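DNA repair protein RECN (Deinococcus radiodurans, PDB 4ABY) binds and hydrolyses ATP through its SMC-like head domain, the part crystallised here, and may take part in recombinational repair of damaged DNA. Local coordinates at residues A88-V102 against S116-A128. Sequence-based numbering, arbitrary orientation.
Sequences ANHDLIRSGEKELLV and SASRRLSSAGRGA
Leu100 and Leu121 pair in the antiparallel beta hairpin of strands 99-105 and 116-122, within the antiparallel sheet of the ABC-type ATPase head. The axes of segments 99-102 and 116-122 run antiparallel, 4.7 Å apart at closest. Leu100 and Leu121 exchange two backbone hydrogen bonds, and so do Val102 and Arg119. Ser123 N gives a further bond to Lys98 O at 2.7 Å.

The apolar contacts centre on Leu121. Leu121 CB lies 3.9 Å from Leu100 CG, the two side chains running side by side. Ile93 CD1 also reaches this CB. At the far end of the leucine, Leu121 CD2 meets Ala88 CB at 3.8 Å, while CD1 sits against Asn89 O. The Asn89 side chain is about 8 Å from that of Lys73, in the predicted ATP-binding P-loop. On the same face as Leu121, helix 69-83 covers Leu100 and Val102 through Leu82.

His90 ND1 donates to Ala88 O at 3.1 Å, with that oxygen in the ring plane. His90 NE2 reaches Ser122 O at 2.7 Å, but the bond is weak, bent to 124°. Donation from both nitrogens would require a protonated ring. A phenylalanine here would probably leave Ala88 O without its ring donor, take the weak second donor from Ser122 O, and free the ring to turn. Ser122 O also accepts from Gly125 N, closing a type I turn.

Arg119 NH2 makes a hydrogen bond to Gly86 O, two residues before Ala88. On the opposite face Glu99 and Arg120 form a salt bridge, their planes 40° apart. Arg120 is extended as far as CD and then bends at chi3 (74°), which brings NH1 to the carboxylate. Arg120 NH1 lies 2.9 Å from Glu99 OE1, but the hydrogen bond in this salt bridge is weak.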
ATOM      1  N   ALA A  88     -14.569  -7.405   9.159  1.00 32.28           N
ATOM      2  CA  ALA A  88     -15.940  -6.915   9.208  1.00 32.05           C
ATOM      3  C   ALA A  88     -16.146  -6.128  10.493  1.00 37.41           C
ATOM      4  O   ALA A  88     -16.826  -6.588  11.415  1.00 41.56           O
ATOM      5  CB  ALA A  88     -16.921  -8.061   9.123  1.00 37.82           C
ATOM      6  N   ASN A  89     -15.548  -4.943  10.547  1.00 31.85           N
ATOM      7  CA  ASN A  89     -15.591  -4.111  11.738  1.00 29.27           C
ATOM      8  C   ASN A  89     -16.934  -3.411  11.889  1.00 29.84           C
ATOM      9  O   ASN A  89     -17.213  -2.432  11.200  1.00 30.58           O
ATOM     10  CB  ASN A  89     -14.466  -3.082  11.695  1.00 28.62           C
ATOM     11  CG  ASN A  89     -14.302  -2.351  13.000  1.00 26.16           C
ATOM     12  OD1 ASN A  89     -15.025  -2.605  13.961  1.00 28.18           O
ATOM     13  ND2 ASN A  89     -13.340  -1.438  13.049  1.00 25.62           N
ATOM     14  N   HIS A  90     -17.759  -3.909  12.803  1.00 29.49           N
ATOM     15  CA  HIS A  90     -19.088  -3.346  13.014  1.00 29.08           C
ATOM     16  C   HIS A  90     -19.062  -1.995  13.715  1.00 25.56           C
ATOM     17  O   HIS A  90     -20.078  -1.306  13.781  1.00 29.13           O
ATOM     18  CB  HIS A  90     -19.971  -4.333  13.774  1.00 34.86           C
ATOM     19  CG  HIS A  90     -20.578  -5.382  12.896  1.00 38.87           C
ATOM     20  ND1 HIS A  90     -19.822  -6.210  12.098  1.00 40.23           N
ATOM     21  CD2 HIS A  90     -21.869  -5.730  12.686  1.00 42.39           C
ATOM     22  CE1 HIS A  90     -20.620  -7.026  11.431  1.00 45.87           C
ATOM     23  NE2 HIS A  90     -21.866  -6.755  11.771  1.00 53.14           N
ATOM     24  N   ASP A  91     -17.899  -1.622  14.234  1.00 25.08           N
ATOM     25  CA  ASP A  91     -17.730  -0.313  14.852  1.00 27.95           C
ATOM     26  C   ASP A  91     -17.878   0.773  13.789  1.00 28.27           C
ATOM     27  O   ASP A  91     -18.208   1.921  14.089  1.00 28.47           O
ATOM     28  CB  ASP A  91     -16.354  -0.203  15.519  1.00 29.78           C
ATOM     29  CG  ASP A  91     -16.099  -1.306  16.537  1.00 36.44           C
ATOM     30  OD1 ASP A  91     -17.021  -2.114  16.791  1.00 34.53           O
ATOM     31  OD2 ASP A  91     -14.971  -1.365  17.082  1.00 33.82           O
ATOM     32  N   LEU A  92     -17.629   0.394  12.541  1.00 24.30           N
ATOM     33  CA  LEU A  92     -17.699   1.322  11.424  1.00 24.19           C
ATOM     34  C   LEU A  92     -19.125   1.746  11.073  1.00 26.43           C
ATOM     35  O   LEU A  92     -19.320   2.780  10.433  1.00 29.00           O
ATOM     36  CB  LEU A  92     -17.025   0.715  10.196  1.00 27.24           C
ATOM     37  CG  LEU A  92     -15.538   1.002  10.021  1.00 23.61           C
ATOM     38  CD1 LEU A  92     -14.870   1.164  11.367  1.00 24.10           C
ATOM     39  CD2 LEU A  92     -14.889  -0.101   9.205  1.00 20.55           C
ATOM     40  N   ILE A  93     -20.115   0.953  11.482  1.00 23.26           N
ATOM     41  CA  ILE A  93     -21.511   1.280  11.200  1.00 27.25           C
ATOM     42  C   ILE A  93     -21.939   2.516  11.994  1.00 29.50           C
ATOM     43  O   ILE A  93     -21.704   2.597  13.199  1.00 29.76           O
ATOM     44  CB  ILE A  93     -22.462   0.107  11.522  1.00 28.02           C
ATOM     45  CG1 ILE A  93     -21.930  -1.203  10.937  1.00 28.80           C
ATOM     46  CG2 ILE A  93     -23.857   0.392  10.995  1.00 26.83           C
ATOM     47  CD1 ILE A  93     -22.828  -2.390  11.193  1.00 29.95           C
ATOM     48  N   ARG A  94     -22.560   3.474  11.311  1.00 25.44           N
ATOM     49  CA  ARG A  94     -22.972   4.725  11.937  1.00 26.45           C
ATOM     50  C   ARG A  94     -23.687   4.491  13.264  1.00 30.59           C
ATOM     51  O   ARG A  94     -24.350   3.474  13.447  1.00 33.06           O
ATOM     52  CB  ARG A  94     -23.859   5.534  10.989  1.00 27.71           C
ATOM     53  CG  ARG A  94     -24.163   6.929  11.489  1.00 27.27           C
ATOM     54  CD  ARG A  94     -24.896   7.745  10.453  1.00 30.27           C
ATOM     55  NE  ARG A  94     -25.342   9.023  10.994  1.00 28.25           N
ATOM     56  CZ  ARG A  94     -24.532  10.041  11.259  1.00 26.47           C
ATOM     57  NH1 ARG A  94     -23.231   9.925  11.041  1.00 28.32           N
ATOM     58  NH2 ARG A  94     -25.020  11.169  11.748  1.00 28.54           N
ATOM     59  N   SER A  95     -23.546   5.441  14.183  1.00 34.88           N
ATOM     60  CA  SER A  95     -24.031   5.295  15.554  1.00 27.72           C
ATOM     61  C   SER A  95     -25.450   4.744  15.670  1.00 36.32           C
ATOM     62  O   SER A  95     -25.661   3.689  16.274  1.00 47.97           O
ATOM     63  CB  SER A  95     -23.930   6.619  16.303  1.00 29.00           C
ATOM     64  OG  SER A  95     -24.455   6.491  17.612  1.00 33.72           O
ATOM     65  N   GLY A  96     -26.424   5.452  15.108  1.00 27.45           N
ATOM     66  CA  GLY A  96     -27.808   5.026  15.230  1.00 32.30           C
ATOM     67  C   GLY A  96     -28.381   4.380  13.983  1.00 35.26           C
ATOM     68  O   GLY A  96     -29.554   4.572  13.661  1.00 34.57           O
ATOM     69  N   GLU A  97     -27.562   3.611  13.274  1.00 32.59           N
ATOM     70  CA  GLU A  97     -28.010   2.994  12.030  1.00 37.18           C
ATOM     71  C   GLU A  97     -27.920   1.473  12.074  1.00 40.52           C
ATOM     72  O   GLU A  97     -27.201   0.905  12.896  1.00 36.68           O
ATOM     73  CB  GLU A  97     -27.236   3.547  10.830  1.00 36.64           C
ATOM     74  CG  GLU A  97     -27.408   5.048  10.607  1.00 36.63           C
ATOM     75  CD  GLU A  97     -28.810   5.433  10.158  1.00 42.33           C
ATOM     76  OE1 GLU A  97     -29.459   4.626   9.455  1.00 45.30           O
ATOM     77  OE2 GLU A  97     -29.255   6.551  10.501  1.00 41.00           O
ATOM     78  N   LYS A  98     -28.662   0.822  11.184  1.00 44.56           N
ATOM     79  CA  LYS A  98     -28.790  -0.629  11.201  1.00 41.67           C
ATOM     80  C   LYS A  98     -27.760  -1.297  10.302  1.00 43.95           C
ATOM     81  O   LYS A  98     -27.355  -2.430  10.555  1.00 48.37           O
ATOM     82  CB  LYS A  98     -30.205  -1.048  10.787  1.00 47.76           C
ATOM     83  CG  LYS A  98     -30.728  -0.323   9.546  1.00 66.29           C
ATOM     84  CD  LYS A  98     -32.057  -0.898   9.054  1.00 68.09           C
ATOM     85  CE  LYS A  98     -32.692   0.001   7.999  1.00 60.15           C
ATOM     86  NZ  LYS A  98     -33.072   1.329   8.559  1.00 63.40           N
ATOM     87  N   GLU A  99     -27.340  -0.601   9.251  1.00 38.34           N
ATOM     88  CA  GLU A  99     -26.370  -1.178   8.330  1.00 37.72           C
ATOM     89  C   GLU A  99     -25.693  -0.147   7.439  1.00 33.31           C
ATOM     90  O   GLU A  99     -26.279   0.877   7.100  1.00 33.80           O
ATOM     91  CB  GLU A  99     -27.031  -2.245   7.468  1.00 43.15           C
ATOM     92  CG  GLU A  99     -27.945  -1.702   6.398  1.00 39.26           C
ATOM     93  CD  GLU A  99     -28.569  -2.811   5.585  1.00 58.88           C
ATOM     94  OE1 GLU A  99     -28.861  -3.876   6.171  1.00 61.62           O
ATOM     95  OE2 GLU A  99     -28.764  -2.626   4.364  1.00 68.90           O
ATOM     96  N   LEU A 100     -24.452  -0.437   7.062  1.00 29.04           N
ATOM     97  CA  LEU A 100     -23.689   0.445   6.195  1.00 28.41           C
ATOM     98  C   LEU A 100     -23.415  -0.211   4.851  1.00 28.14           C
ATOM     99  O   LEU A 100     -23.502  -1.429   4.716  1.00 30.46           O
ATOM    100  CB  LEU A 100     -22.374   0.869   6.861  1.00 26.78           C
ATOM    101  CG  LEU A 100     -21.238  -0.132   7.081  1.00 24.22           C
ATOM    102  CD1 LEU A 100     -20.558  -0.521   5.782  1.00 22.60           C
ATOM    103  CD2 LEU A 100     -20.223   0.479   8.024  1.00 25.84           C
ATOM    104  N   LEU A 101     -23.073   0.608   3.864  1.00 24.97           N
ATOM    105  CA  LEU A 101     -22.802   0.121   2.523  1.00 23.45           C
ATOM    106  C   LEU A 101     -21.663   0.911   1.910  1.00 21.32           C
ATOM    107  O   LEU A 101     -21.622   2.132   2.019  1.00 23.43           O
ATOM    108  CB  LEU A 101     -24.048   0.269   1.650  1.00 27.77           C
ATOM    109  CG  LEU A 101     -23.849   0.007   0.159  1.00 22.55           C
ATOM    110  CD1 LEU A 101     -23.953  -1.476  -0.135  1.00 21.35           C
ATOM    111  CD2 LEU A 101     -24.868   0.786  -0.638  1.00 25.28           C
ATOM    112  N   VAL A 102     -20.741   0.214   1.259  1.00 20.45           N
ATOM    113  CA  VAL A 102     -19.636   0.873   0.578  1.00 19.63           C
ATOM    114  C   VAL A 102     -19.528   0.394  -0.859  1.00 20.42           C
ATOM    115  O   VAL A 102     -19.159  -0.747  -1.108  1.00 23.35           O
ATOM    116  CB  VAL A 102     -18.304   0.597   1.279  1.00 20.51           C
ATOM    117  CG1 VAL A 102     -17.178   1.324   0.569  1.00 19.56           C
ATOM    118  CG2 VAL A 102     -18.379   1.014   2.741  1.00 20.79           C
ATOM    119  N   SER A 116     -17.577  -2.556 -10.528  1.00 31.07           N
ATOM    120  CA  SER A 116     -17.878  -2.094  -9.184  1.00 29.19           C
ATOM    121  C   SER A 116     -17.608  -3.193  -8.160  1.00 27.71           C
ATOM    122  O   SER A 116     -17.559  -4.377  -8.493  1.00 25.93           O
ATOM    123  CB  SER A 116     -19.335  -1.615  -9.093  1.00 29.96           C
ATOM    124  OG  SER A 116     -20.255  -2.669  -9.346  1.00 32.39           O
ATOM    125  N   ALA A 117     -17.410  -2.784  -6.915  1.00 26.01           N
ATOM    126  CA  ALA A 117     -17.299  -3.709  -5.799  1.00 22.12           C
ATOM    127  C   ALA A 117     -18.031  -3.072  -4.631  1.00 21.25           C
ATOM    128  O   ALA A 117     -18.081  -1.848  -4.522  1.00 22.88           O
ATOM    129  CB  ALA A 117     -15.844  -3.954  -5.448  1.00 20.77           C
ATOM    130  N   SER A 118     -18.615  -3.887  -3.767  1.00 20.28           N
ATOM    131  CA  SER A 118     -19.310  -3.340  -2.615  1.00 20.05           C
ATOM    132  C   SER A 118     -19.159  -4.216  -1.383  1.00 22.08           C
ATOM    133  O   SER A 118     -18.903  -5.418  -1.480  1.00 20.24           O
ATOM    134  CB  SER A 118     -20.790  -3.117  -2.925  1.00 17.67           C
ATOM    135  OG  SER A 118     -21.546  -4.284  -2.667  1.00 18.29           O
ATOM    136  N   ARG A 119     -19.317  -3.591  -0.223  1.00 20.22           N
ATOM    137  CA  ARG A 119     -19.261  -4.282   1.050  1.00 19.74           C
ATOM    138  C   ARG A 119     -20.367  -3.723   1.931  1.00 21.35           C
ATOM    139  O   ARG A 119     -20.424  -2.521   2.167  1.00 23.04           O
ATOM    140  CB  ARG A 119     -17.894  -4.064   1.697  1.00 20.80           C
ATOM    141  CG  ARG A 119     -17.673  -4.813   3.000  1.00 21.56           C
ATOM    142  CD  ARG A 119     -17.646  -6.314   2.792  1.00 22.83           C
ATOM    143  NE  ARG A 119     -17.117  -6.997   3.967  1.00 27.17           N
ATOM    144  CZ  ARG A 119     -15.822  -7.205   4.180  1.00 27.76           C
ATOM    145  NH1 ARG A 119     -14.928  -6.788   3.293  1.00 23.96           N
ATOM    146  NH2 ARG A 119     -15.418  -7.833   5.276  1.00 30.64           N
ATOM    147  N   ARG A 120     -21.261  -4.595   2.391  1.00 24.19           N
ATOM    148  CA  ARG A 120     -22.360  -4.192   3.264  1.00 25.32           C
ATOM    149  C   ARG A 120     -22.216  -4.852   4.621  1.00 31.45           C
ATOM    150  O   ARG A 120     -22.083  -6.068   4.713  1.00 39.37           O
ATOM    151  CB  ARG A 120     -23.708  -4.588   2.656  1.00 28.67           C
ATOM    152  CG  ARG A 120     -24.905  -4.231   3.524  1.00 31.56           C
ATOM    153  CD  ARG A 120     -26.214  -4.714   2.912  1.00 38.57           C
ATOM    154  NE  ARG A 120     -26.377  -6.161   3.037  1.00 48.67           N
ATOM    155  CZ  ARG A 120     -26.903  -6.766   4.101  1.00 57.02           C
ATOM    156  NH1 ARG A 120     -27.324  -6.049   5.136  1.00 54.26           N
ATOM    157  NH2 ARG A 120     -27.011  -8.089   4.135  1.00 51.17           N
ATOM    158  N   LEU A 121     -22.235  -4.053   5.679  1.00 31.35           N
ATOM    159  CA  LEU A 121     -22.199  -4.598   7.025  1.00 29.38           C
ATOM    160  C   LEU A 121     -23.535  -4.380   7.705  1.00 34.82           C
ATOM    161  O   LEU A 121     -24.093  -3.288   7.661  1.00 35.39           O
ATOM    162  CB  LEU A 121     -21.084  -3.957   7.842  1.00 31.23           C
ATOM    163  CG  LEU A 121     -19.671  -4.354   7.434  1.00 31.69           C
ATOM    164  CD1 LEU A 121     -18.679  -3.749   8.406  1.00 34.74           C
ATOM    165  CD2 LEU A 121     -19.537  -5.864   7.398  1.00 33.42           C
ATOM    166  N   SER A 122     -24.053  -5.428   8.329  1.00 40.01           N
ATOM    167  CA  SER A 122     -25.350  -5.350   8.972  1.00 40.86           C
ATOM    168  C   SER A 122     -25.202  -5.453  10.478  1.00 48.68           C
ATOM    169  O   SER A 122     -24.452  -6.286  10.980  1.00 52.09           O
ATOM    170  CB  SER A 122     -26.264  -6.457   8.455  1.00 49.78           C
ATOM    171  OG  SER A 122     -27.510  -6.434   9.122  1.00 60.18           O
ATOM    172  N   SER A 123     -25.916  -4.593  11.196  1.00 51.29           N
ATOM    173  CA  SER A 123     -25.883  -4.595  12.653  1.00 53.65           C
ATOM    174  C   SER A 123     -26.446  -5.902  13.195  1.00 58.14           C
ATOM    175  O   SER A 123     -26.242  -6.243  14.360  1.00 57.40           O
ATOM    176  CB  SER A 123     -26.675  -3.411  13.207  1.00 54.02           C
ATOM    177  OG  SER A 123     -26.716  -3.442  14.622  1.00 66.84           O
ATOM    178  N   ALA A 124     -27.082  -6.662  12.334  1.00 61.15           N
ATOM    179  CA  ALA A 124     -27.581  -7.965  12.696  1.00 63.56           C
ATOM    180  C   ALA A 124     -26.419  -8.866  13.041  1.00 75.75           C
ATOM    181  O   ALA A 124     -26.512  -9.689  13.935  1.00 78.43           O
ATOM    182  CB  ALA A 124     -28.365  -8.552  11.578  1.00 53.45           C
ATOM    183  N   GLY A 125     -25.321  -8.713  12.314  1.00 75.78           N
ATOM    184  CA  GLY A 125     -24.142  -9.549  12.463  1.00 67.66           C
ATOM    185  C   GLY A 125     -23.645 -10.126  11.150  1.00 75.27           C
ATOM    186  O   GLY A 125     -22.591 -10.725  11.096  1.00 68.19           O
ATOM    187  N   ARG A 126     -24.405  -9.934  10.082  1.00 76.45           N
ATOM    188  CA  ARG A 126     -24.026 -10.426   8.764  1.00 80.26           C
ATOM    189  C   ARG A 126     -23.476  -9.365   7.807  1.00 77.07           C
ATOM    190  O   ARG A 126     -22.700  -8.499   8.197  1.00 67.21           O
ATOM    191  CB  ARG A 126     -25.154 -11.226   8.115  1.00 79.58           C
ATOM    192  CG  ARG A 126     -24.679 -12.575   7.552  1.00 93.24           C
ATOM    193  CD  ARG A 126     -25.806 -13.593   7.461  1.00 94.32           C
ATOM    194  NE  ARG A 126     -25.446 -14.924   7.964  1.00 98.56           N
ATOM    195  CZ  ARG A 126     -26.247 -15.710   8.687  1.00 96.58           C
ATOM    196  NH1 ARG A 126     -27.465 -15.318   9.021  1.00 85.50           N
ATOM    197  NH2 ARG A 126     -25.830 -16.894   9.085  1.00 94.39           N
ATOM    198  N   GLY A 127     -23.851  -9.470   6.542  1.00 67.05           N
ATOM    199  CA  GLY A 127     -23.366  -8.551   5.549  1.00 50.61           C
ATOM    200  C   GLY A 127     -23.299  -9.265   4.244  1.00 46.56           C
ATOM    201  O   GLY A 127     -23.819 -10.327   4.129  1.00 52.45           O
ATOM    202  N   ALA A 128     -22.669  -8.657   3.262  1.00 38.57           N
ATOM    203  CA  ALA A 128     -22.464  -9.238   1.937  1.00 29.81           C
ATOM    204  C   ALA A 128     -21.431  -8.490   1.105  1.00 27.17           C
ATOM    205  O   ALA A 128     -21.297  -7.274   1.200  1.00 31.07           O
ATOM    206  CB  ALA A 128     -23.775  -9.311   1.184  1.00 34.96           C
TER